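Local coordinates for DspB (PDB 1YHT), which probably hydrolyses terminal N-acetylhexosamine residues of the biofilm polysaccharide, as a family 20 beta-hexosaminidase whose action releases bacterial biofilms, at residues Q96-D99 with I100-Y103; R256-L259 with P260-L263; T341-K344 with N345-L349; E351-I354 with H355-G359. One frame throughout, in Å; residues are numbered along the deposited sequence.

Interaction 1: Q96-D99 with I100-Y103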
loop_
_atom_site.group_PDB
_atom_site.type_symbol
_atom_site.label_atom_id
_atom_site.label_comp_id
_atom_site.label_asym_id
_atom_site.label_seq_id
_atom_site.Cartn_x
_atom_site.Cartn_y
_atom_site.Cartn_z
ATOM N N GLN A 96 -8.599 -7.822 17.635
ATOM C CA GLN A 96 -7.290 -7.210 17.496
ATOM C C GLN A 96 -7.313 -5.928 16.677
ATOM O O GLN A 96 -6.735 -4.920 17.076
ATOM C CB GLN A 96 -6.285 -8.184 16.898
ATOM C CG GLN A 96 -5.918 -9.258 17.891
ATOM C CD GLN A 96 -5.146 -10.425 17.291
ATOM O OE1 GLN A 96 -5.147 -10.639 16.088
ATOM N NE2 GLN A 96 -4.477 -11.186 18.156
ATOM N N LEU A 97 -8.015 -5.949 15.547
ATOM C CA LEU A 97 -8.129 -4.747 14.725
ATOM C C LEU A 97 -8.887 -3.626 15.439
ATOM O O LEU A 97 -8.572 -2.459 15.267
ATOM C CB LEU A 97 -8.811 -5.094 13.432
ATOM C CG LEU A 97 -8.014 -5.964 12.457
ATOM C CD1 LEU A 97 -8.921 -6.748 11.529
ATOM C CD2 LEU A 97 -7.008 -5.110 11.703
ATOM N N ASP A 98 -9.912 -3.986 16.213
ATOM C CA ASP A 98 -10.666 -2.989 16.985
ATOM C C ASP A 98 -9.804 -2.331 18.082
ATOM O O ASP A 98 -9.893 -1.146 18.308
ATOM C CB ASP A 98 -11.892 -3.611 17.636
ATOM C CG ASP A 98 -13.015 -3.889 16.648
ATOM O OD1 ASP A 98 -13.009 -3.346 15.508
ATOM O OD2 ASP A 98 -13.922 -4.659 17.054
ATOM N N ASP A 99 -8.925 -3.113 18.691
ATOM C CA ASP A 99 -7.919 -2.627 19.619
ATOM C C ASP A 99 -6.913 -1.627 18.912
ATOM O O ASP A 99 -6.649 -0.523 19.410
ATOM C CB ASP A 99 -7.171 -3.828 20.226
ATOM C CG ASP A 99 -6.078 -3.413 21.244
ATOM O OD1 ASP A 99 -6.273 -2.436 21.970
ATOM O OD2 ASP A 99 -5.022 -4.072 21.294
ATOM N N ILE A 100 -6.442 -1.987 17.719
ATOM C CA ILE A 100 -5.530 -1.115 16.955
ATOM C C ILE A 100 -6.244 0.186 16.539
ATOM O O ILE A 100 -5.647 1.242 16.614
ATOM C CB ILE A 100 -4.969 -1.865 15.724
ATOM C CG1 ILE A 100 -4.042 -2.999 16.204
ATOM C CG2 ILE A 100 -4.206 -0.932 14.762
ATOM C CD1 ILE A 100 -3.780 -4.080 15.177
ATOM N N LYS A 101 -7.501 0.062 16.089
ATOM C CA LYS A 101 -8.319 1.170 15.627
ATOM C C LYS A 101 -8.514 2.199 16.717
ATOM O O LYS A 101 -8.304 3.398 16.486
ATOM C CB LYS A 101 -9.695 0.665 15.160
ATOM C CG LYS A 101 -9.671 -0.098 13.832
ATOM C CD LYS A 101 -10.926 -0.924 13.575
ATOM C CE LYS A 101 -12.246 -0.189 13.842
ATOM N NZ LYS A 101 -13.431 -1.166 13.830
ATOM N N ALA A 102 -8.932 1.729 17.899
ATOM C CA ALA A 102 -9.082 2.593 19.089
ATOM C C ALA A 102 -7.766 3.331 19.429
ATOM O O ALA A 102 -7.746 4.537 19.693
ATOM C CB ALA A 102 -9.618 1.768 20.295
ATOM N N TYR A 103 -6.657 2.620 19.345
ATOM C CA TYR A 103 -5.387 3.168 19.736
ATOM C C TYR A 103 -5.002 4.263 18.718
ATOM O O TYR A 103 -4.639 5.391 19.121
ATOM C CB TYR A 103 -4.353 2.059 19.819
ATOM C CG TYR A 103 -3.083 2.502 20.450
ATOM C CD1 TYR A 103 -2.977 2.561 21.835
ATOM C CD2 TYR A 103 -1.977 2.894 19.676
ATOM C CE1 TYR A 103 -1.787 3.031 22.455
ATOM C CE2 TYR A 103 -0.815 3.344 20.275
ATOM C CZ TYR A 103 -0.729 3.432 21.670
ATOM O OH TYR A 103 0.438 3.875 22.282
#

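Interaction 2: R256-L259 with P260-L263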
loop_
_atom_site.group_PDB
_atom_site.type_symbol
_atom_site.label_atom_id
_atom_site.label_comp_id
_atom_site.label_asym_id
_atom_site.label_seq_id
_atom_site.Cartn_x
_atom_site.Cartn_y
_atom_site.Cartn_z
ATOM N N ARG A 256 4.578 7.273 -19.238
ATOM C CA ARG A 256 3.917 7.569 -17.978
ATOM C C ARG A 256 3.909 9.060 -17.677
ATOM O O ARG A 256 4.743 9.819 -18.173
ATOM C CB ARG A 256 4.604 6.824 -16.850
ATOM C CG ARG A 256 4.427 5.339 -16.958
ATOM C CD ARG A 256 4.954 4.626 -15.756
ATOM N NE ARG A 256 4.774 3.189 -15.859
ATOM C CZ ARG A 256 5.031 2.323 -14.886
ATOM N NH1 ARG A 256 5.481 2.738 -13.711
ATOM N NH2 ARG A 256 4.844 1.029 -15.091
ATOM N N VAL A 257 2.979 9.469 -16.816
ATOM C CA VAL A 257 2.950 10.841 -16.328
ATOM C C VAL A 257 3.989 11.033 -15.166
ATOM O O VAL A 257 4.145 10.193 -14.293
ATOM C CB VAL A 257 1.483 11.259 -15.922
ATOM C CG1 VAL A 257 1.060 10.562 -14.677
ATOM C CG2 VAL A 257 1.392 12.735 -15.662
ATOM N N SER A 258 4.695 12.146 -15.183
ATOM C CA SER A 258 5.600 12.513 -14.078
ATOM C C SER A 258 4.802 13.099 -12.903
ATOM O O SER A 258 3.643 13.498 -13.053
ATOM C CB SER A 258 6.588 13.576 -14.567
ATOM O OG SER A 258 5.932 14.815 -14.693
ATOM N N LEU A 259 5.442 13.162 -11.747
ATOM C CA LEU A 259 4.822 13.740 -10.596
ATOM C C LEU A 259 4.476 15.223 -10.901
ATOM O O LEU A 259 3.357 15.642 -10.638
ATOM C CB LEU A 259 5.684 13.529 -9.341
ATOM C CG LEU A 259 5.136 14.144 -8.051
ATOM C CD1 LEU A 259 5.505 13.337 -6.798
ATOM C CD2 LEU A 259 5.580 15.565 -7.934
ATOM N N PRO A 260 5.425 16.013 -11.472
ATOM C CA PRO A 260 5.043 17.381 -11.760
ATOM C C PRO A 260 3.866 17.497 -12.722
ATOM O O PRO A 260 3.060 18.392 -12.580
ATOM C CB PRO A 260 6.317 17.982 -12.366
ATOM C CG PRO A 260 7.453 17.127 -11.738
ATOM C CD PRO A 260 6.843 15.760 -11.789
ATOM N N GLU A 261 3.799 16.615 -13.705
ATOM C CA GLU A 261 2.678 16.618 -14.645
ATOM C C GLU A 261 1.339 16.414 -13.955
ATOM O O GLU A 261 0.344 17.061 -14.298
ATOM C CB GLU A 261 2.907 15.620 -15.751
ATOM C CG GLU A 261 3.847 16.168 -16.802
ATOM C CD GLU A 261 4.501 15.108 -17.651
ATOM O OE1 GLU A 261 4.400 13.891 -17.392
ATOM O OE2 GLU A 261 5.152 15.510 -18.635
ATOM N N LEU A 262 1.331 15.557 -12.934
ATOM C CA LEU A 262 0.149 15.315 -12.129
ATOM C C LEU A 262 -0.214 16.546 -11.321
ATOM O O LEU A 262 -1.379 16.926 -11.259
ATOM C CB LEU A 262 0.376 14.115 -11.206
ATOM C CG LEU A 262 0.395 12.735 -11.918
ATOM C CD1 LEU A 262 0.793 11.626 -10.950
ATOM C CD2 LEU A 262 -0.914 12.407 -12.561
ATOM N N LEU A 263 0.802 17.173 -10.722
ATOM C CA LEU A 263 0.591 18.399 -9.923
ATOM C C LEU A 263 0.010 19.512 -10.778
ATOM O O LEU A 263 -0.908 20.222 -10.363
ATOM C CB LEU A 263 1.910 18.861 -9.322
ATOM C CG LEU A 263 2.558 17.934 -8.294
ATOM C CD1 LEU A 263 3.838 18.535 -7.793
ATOM C CD2 LEU A 263 1.627 17.623 -7.141
HETATM O O HOH W 1 6.148 12.042 -18.384
#

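Interaction 3: T341-K344 with N345-L349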
loop_
_atom_site.group_PDB
_atom_site.type_symbol
_atom_site.label_atom_id
_atom_site.label_comp_id
_atom_site.label_asym_id
_atom_site.label_seq_id
_atom_site.Cartn_x
_atom_site.Cartn_y
_atom_site.Cartn_z
ATOM N N THR A 341 12.174 -6.105 16.069
ATOM C CA THR A 341 13.513 -5.682 15.585
ATOM C C THR A 341 13.352 -4.707 14.421
ATOM O O THR A 341 14.057 -3.667 14.329
ATOM C CB THR A 341 14.320 -6.886 15.134
ATOM O OG1 THR A 341 14.472 -7.765 16.235
ATOM C CG2 THR A 341 15.702 -6.529 14.574
ATOM N N ILE A 342 12.426 -5.030 13.524
ATOM C CA ILE A 342 12.162 -4.139 12.387
ATOM C C ILE A 342 11.692 -2.762 12.863
ATOM O O ILE A 342 12.162 -1.691 12.399
ATOM C CB ILE A 342 11.108 -4.731 11.436
ATOM C CG1 ILE A 342 11.665 -5.983 10.759
ATOM C CG2 ILE A 342 10.680 -3.640 10.380
ATOM C CD1 ILE A 342 10.589 -6.894 10.196
ATOM N N GLN A 343 10.716 -2.774 13.756
ATOM C CA GLN A 343 10.192 -1.540 14.287
ATOM C C GLN A 343 11.280 -0.699 14.977
ATOM O O GLN A 343 11.410 0.497 14.694
ATOM C CB GLN A 343 9.064 -1.857 15.245
ATOM C CG GLN A 343 8.270 -0.656 15.749
ATOM C CD GLN A 343 8.863 -0.007 17.006
ATOM O OE1 GLN A 343 9.310 -0.676 17.923
ATOM N NE2 GLN A 343 8.872 1.302 17.021
ATOM N N LYS A 344 12.043 -1.297 15.885
ATOM C CA LYS A 344 13.050 -0.514 16.621
ATOM C C LYS A 344 14.119 0.061 15.695
ATOM O O LYS A 344 14.547 1.194 15.872
ATOM C CB LYS A 344 13.690 -1.322 17.754
ATOM C CG LYS A 344 14.488 -2.511 17.300
ATOM C CD LYS A 344 15.238 -3.253 18.509
ATOM C CE LYS A 344 14.346 -4.224 19.320
ATOM N NZ LYS A 344 14.370 -5.724 18.852
ATOM N N ASN A 345 14.521 -0.720 14.692
ATOM C CA ASN A 345 15.574 -0.270 13.772
ATOM C C ASN A 345 15.145 0.746 12.713
ATOM O O ASN A 345 16.011 1.431 12.141
ATOM C CB ASN A 345 16.295 -1.448 13.156
ATOM C CG ASN A 345 17.283 -2.087 14.136
ATOM O OD1 ASN A 345 18.407 -1.595 14.294
ATOM N ND2 ASN A 345 16.861 -3.163 14.809
ATOM N N THR A 346 13.848 0.822 12.415
ATOM C CA THR A 346 13.360 1.773 11.389
ATOM C C THR A 346 12.834 3.064 11.996
ATOM O O THR A 346 12.439 3.968 11.283
ATOM C CB THR A 346 12.250 1.143 10.482
ATOM O OG1 THR A 346 11.213 0.580 11.285
ATOM C CG2 THR A 346 12.863 0.024 9.616
ATOM N N LYS A 347 12.833 3.155 13.318
ATOM C CA LYS A 347 12.297 4.320 14.011
ATOM C C LYS A 347 12.966 5.626 13.580
ATOM O O LYS A 347 12.302 6.596 13.304
ATOM C CB LYS A 347 12.457 4.129 15.533
ATOM C CG LYS A 347 11.554 4.922 16.433
ATOM C CD LYS A 347 11.684 4.394 17.894
ATOM C CE LYS A 347 10.349 4.367 18.753
ATOM N NZ LYS A 347 9.530 3.023 18.951
ATOM N N SER A 348 14.293 5.656 13.592
ATOM C CA SER A 348 15.014 6.860 13.200
ATOM C C SER A 348 14.631 7.298 11.780
ATOM O O SER A 348 14.468 8.467 11.508
ATOM C CB SER A 348 16.526 6.612 13.290
ATOM O OG SER A 348 16.892 6.447 14.670
ATOM N N LEU A 349 14.467 6.325 10.883
ATOM C CA LEU A 349 14.203 6.616 9.496
ATOM C C LEU A 349 12.786 7.133 9.347
ATOM O O LEU A 349 12.514 8.068 8.584
ATOM C CB LEU A 349 14.467 5.356 8.677
ATOM C CG LEU A 349 14.061 5.365 7.202
ATOM C CD1 LEU A 349 14.721 6.483 6.429
ATOM C CD2 LEU A 349 14.399 3.996 6.577
HETATM O O HOH W 2 15.913 3.542 14.844
#

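Interaction 4: E351-I354 with H355-G359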
loop_
_atom_site.group_PDB
_atom_site.type_symbol
_atom_site.label_atom_id
_atom_site.label_comp_id
_atom_site.label_asym_id
_atom_site.label_seq_id
_atom_site.Cartn_x
_atom_site.Cartn_y
_atom_site.Cartn_z
ATOM N N GLU A 351 10.962 8.665 11.679
ATOM C CA GLU A 351 11.028 10.025 12.222
ATOM C C GLU A 351 11.559 11.044 11.224
ATOM O O GLU A 351 10.992 12.113 11.060
ATOM C CB GLU A 351 11.875 10.078 13.515
ATOM C CG GLU A 351 11.232 9.343 14.659
ATOM C CD GLU A 351 12.139 9.234 15.883
ATOM O OE1 GLU A 351 13.323 9.669 15.813
ATOM O OE2 GLU A 351 11.626 8.744 16.899
ATOM N N ALA A 352 12.663 10.706 10.584
ATOM C CA ALA A 352 13.322 11.574 9.581
ATOM C C ALA A 352 12.394 11.886 8.403
ATOM O O ALA A 352 12.294 13.004 7.975
ATOM C CB ALA A 352 14.565 10.898 9.044
ATOM N N VAL A 353 11.742 10.872 7.866
ATOM C CA VAL A 353 10.834 11.081 6.730
ATOM C C VAL A 353 9.671 12.036 7.111
ATOM O O VAL A 353 9.347 12.983 6.363
ATOM C CB VAL A 353 10.277 9.734 6.207
ATOM C CG1 VAL A 353 9.188 9.977 5.117
ATOM C CG2 VAL A 353 11.399 8.863 5.657
ATOM N N ILE A 354 9.107 11.827 8.286
ATOM C CA ILE A 354 8.000 12.641 8.798
ATOM C C ILE A 354 8.469 14.077 9.020
ATOM O O ILE A 354 7.803 15.007 8.606
ATOM C CB ILE A 354 7.347 12.060 10.103
ATOM C CG1 ILE A 354 6.589 10.772 9.787
ATOM C CG2 ILE A 354 6.420 13.055 10.739
ATOM C CD1 ILE A 354 6.157 9.942 10.991
ATOM N N HIS A 355 9.584 14.235 9.712
ATOM C CA HIS A 355 10.115 15.558 9.981
ATOM C C HIS A 355 10.540 16.274 8.697
ATOM O O HIS A 355 10.263 17.437 8.555
ATOM C CB HIS A 355 11.292 15.511 10.952
ATOM C CG HIS A 355 10.924 15.140 12.355
ATOM N ND1 HIS A 355 9.825 15.661 13.006
ATOM C CD2 HIS A 355 11.542 14.332 13.256
ATOM C CE1 HIS A 355 9.749 15.153 14.225
ATOM N NE2 HIS A 355 10.772 14.338 14.405
ATOM N N LYS A 356 11.220 15.595 7.787
ATOM C CA LYS A 356 11.634 16.220 6.529
ATOM C C LYS A 356 10.457 16.612 5.674
ATOM O O LYS A 356 10.540 17.597 4.935
ATOM C CB LYS A 356 12.554 15.320 5.720
ATOM C CG LYS A 356 13.948 15.125 6.327
ATOM C CD LYS A 356 14.847 16.405 6.247
ATOM C CE LYS A 356 15.052 16.855 4.828
ATOM N NZ LYS A 356 16.486 17.019 4.500
ATOM N N THR A 357 9.359 15.862 5.785
ATOM C CA THR A 357 8.160 16.157 5.009
ATOM C C THR A 357 7.437 17.385 5.596
ATOM O O THR A 357 7.067 18.315 4.879
ATOM C CB THR A 357 7.192 14.960 4.984
ATOM O OG1 THR A 357 7.838 13.798 4.423
ATOM C CG2 THR A 357 5.941 15.287 4.202
ATOM N N ASN A 358 7.208 17.352 6.897
ATOM C CA ASN A 358 6.567 18.473 7.577
ATOM C C ASN A 358 7.476 19.697 7.737
ATOM O O ASN A 358 6.988 20.791 7.906
ATOM C CB ASN A 358 6.069 18.036 8.953
ATOM C CG ASN A 358 4.818 17.196 8.881
ATOM O OD1 ASN A 358 4.143 17.150 7.854
ATOM N ND2 ASN A 358 4.472 16.553 9.992
ATOM N N GLY A 359 8.787 19.506 7.731
ATOM C CA GLY A 359 9.753 20.621 7.838
ATOM C C GLY A 359 10.267 20.798 9.257
ATOM O O GLY A 359 9.487 21.059 10.191
#

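Interaction 1: Q96-D99 with I100-Y103
Asp98 and Lys101 both turn CG away from their own carbonyl carbon (chi1 -75° and -72°), and a bend at chi3 of the lysine (47°) brings its ammonium group alongside the aspartate. The two side chains point the same way from the helix, and Lys101 NZ meets Asp98 OD1 at 2.8 Å, nearly in line with the C-O bond, in an i to i+3 salt bridge. On its way the lysine lies over the backbone of the preceding turn, with CG 3.0 Å from Leu97 O, the same oxygen that accepts from Lys101 N at 2.9 Å. Ile100 does likewise: its CG1 rests 3.4 Å from Gln96 O, the carbonyl that takes the Ile100 amide hydrogen. Two further i to i+4 bonds, from Ala102 N to Asp98 O and from Tyr103 N to Asp99 O, continue the alpha-helical ladder. Lys101 NZ has a second anchor in Ile170 O of helix 154-171, so a charge and a carbonyl both hold it. On the flank facing helix 32-44, Asp99 forms a salt bridge with Lys36, Tyr103 OH bonds to Asp40 and Ile100 packs on Ile35, fastening helix 94-106 to its neighbour in the barrel's outer layer.

Interaction 2: R256-L259 with P260-L263
Val257 lies against Glu261 and Leu262 at the start of helix 259-264, where Ser258 and Glu261 form a capping box. Its CG2 approaches Glu261 CB at 3.3 Å as the two side chains run past each other in opposite directions, while CG1 presses on Leu262 CD2 at 3.4 Å, a tight apolar contact between side chains crossing at about a right angle. The box closes the helix start in both directions. Ser258, the N-cap, holds OG between its backbone N and carbonyl carbon (chi1 74°), a position from which OG accepts from Glu261 N at 3.0 Å. In return Glu261, with CG beside its own backbone N and the chain extended beyond, reaches back to the cap, and OE1 accepts from Ser258 N at 2.8 Å in an almost straight bond (178°). That amide approaches from the anti side of the carboxylate and 30° out of its plane. Two amides near the helix start thus find side-chain acceptors. Across the first turn, Leu259 CD2 touches Leu263 CD1 at 3.4 Å, again closely packed. The leucines of this turn settle on Val269 of strand 269-271, Leu259 and Leu262 also touch Tyr236 of strand 233-236, and Trp307 covers the Ser258 to Pro260 corner. A water completes the link to the preceding loop, donating to Glu261 OE1 at 2.7 Å and to Arg256 O at 2.6 Å.

Interaction 3: T341-K344 with N345-L349
Asn345, in helix 339-358 of the TIM barrel's outer layer, folds its side chain back onto Thr341 O, so that one carbonyl serves both the i to i+4 backbone bond and a side-chain amide. Asn345 CB lies 3.4 Å from Thr341 O, and CG, set beside the backbone N (chi1 -77°), stays close to it. At the tip, ND2 donates to Thr341 O at 2.9 Å in a fairly straight bond (163°), with the oxygen close to the amide plane. ND2 also sits 3.6 Å from Thr341 CG2 and near Lys344 CG, whereas OD1 turns to Ser288 OG, which ties this turn to helix 287-301. The backbone Asn345 N reaches Thr341 O from the opposite face of the carbonyl plane. A similar doubling follows at the next residue: the backbone bond from Thr346 N to Ile342 O is weak, but Thr346 OG1 donates to the same oxygen. Ile342 and Thr346 face Ile329 of strand 324-329, placing this side of the helix against the barrel wall. The helix kinks just beyond, where the amides of Ser348 and Leu349 lack bonds to the preceding turn. A water bridges part of that break, accepting from Ser348 N at 2.9 Å and donating to Lys344 O at 2.9 Å.

Interaction 4: E351-I354 with H355-G359
His355 leans back toward Glu351: its CD2 comes to 3.2 Å from Glu351 O, to which His355 N also donates, and the ring lies oblique to that carbonyl. Lys356 follows with a backbone bond from its N to Ala352 O at 2.8 Å, and its CB and CG rest against the same oxygen. From there its chain bends away, carrying NZ to Ile299 O at the end of helix 287-301. Thr357 places OG1 beside its own backbone N (chi1 -59°), and from there the hydroxyl donates to Val353 O at 2.6 Å. Thr357 N reaches Val353 O at 2.9 Å from the opposite face of its plane, so two donors from one residue hold it. Asn358 N donates almost straight (172°) to Ile354 O, and the asparagine lies alongside Ile354, with Asn358 ND2 4.1 Å from Ile354 CG2. Gly359 has a positive phi of 98°, and its N donates to His355 O. Ile354, Thr357 and Asn358 turn to Thr19 of strand 18-24, while Ala352 packs on helix 287-301. This is the last turn of a C-terminal barrel helix, laid against the first strand as in a TIM barrel that closes on itself.

Three of the contacts are turns within helices, and interaction 2 is the capped start of one; all have centres 19 to 20 Å from the centre of the chain. Interactions 3 and 4 share helix 339-358, with centres 15 Å apart; the first lies toward strand 324-329 and the second toward strand 18-24, which pair in the barrel. Helix 32-44 touches both interactions 1 and 3, whose nearest atoms are about 10 Å apart. Interaction 2 lies across the chain's centre from interaction 1, 36 Å between centres, and its nearest atoms are about 11 Å from interaction 4. In TIM-barrel hydrolases the active site lies at the C-terminal ends of the strands; these contacts are probably outer-layer packing.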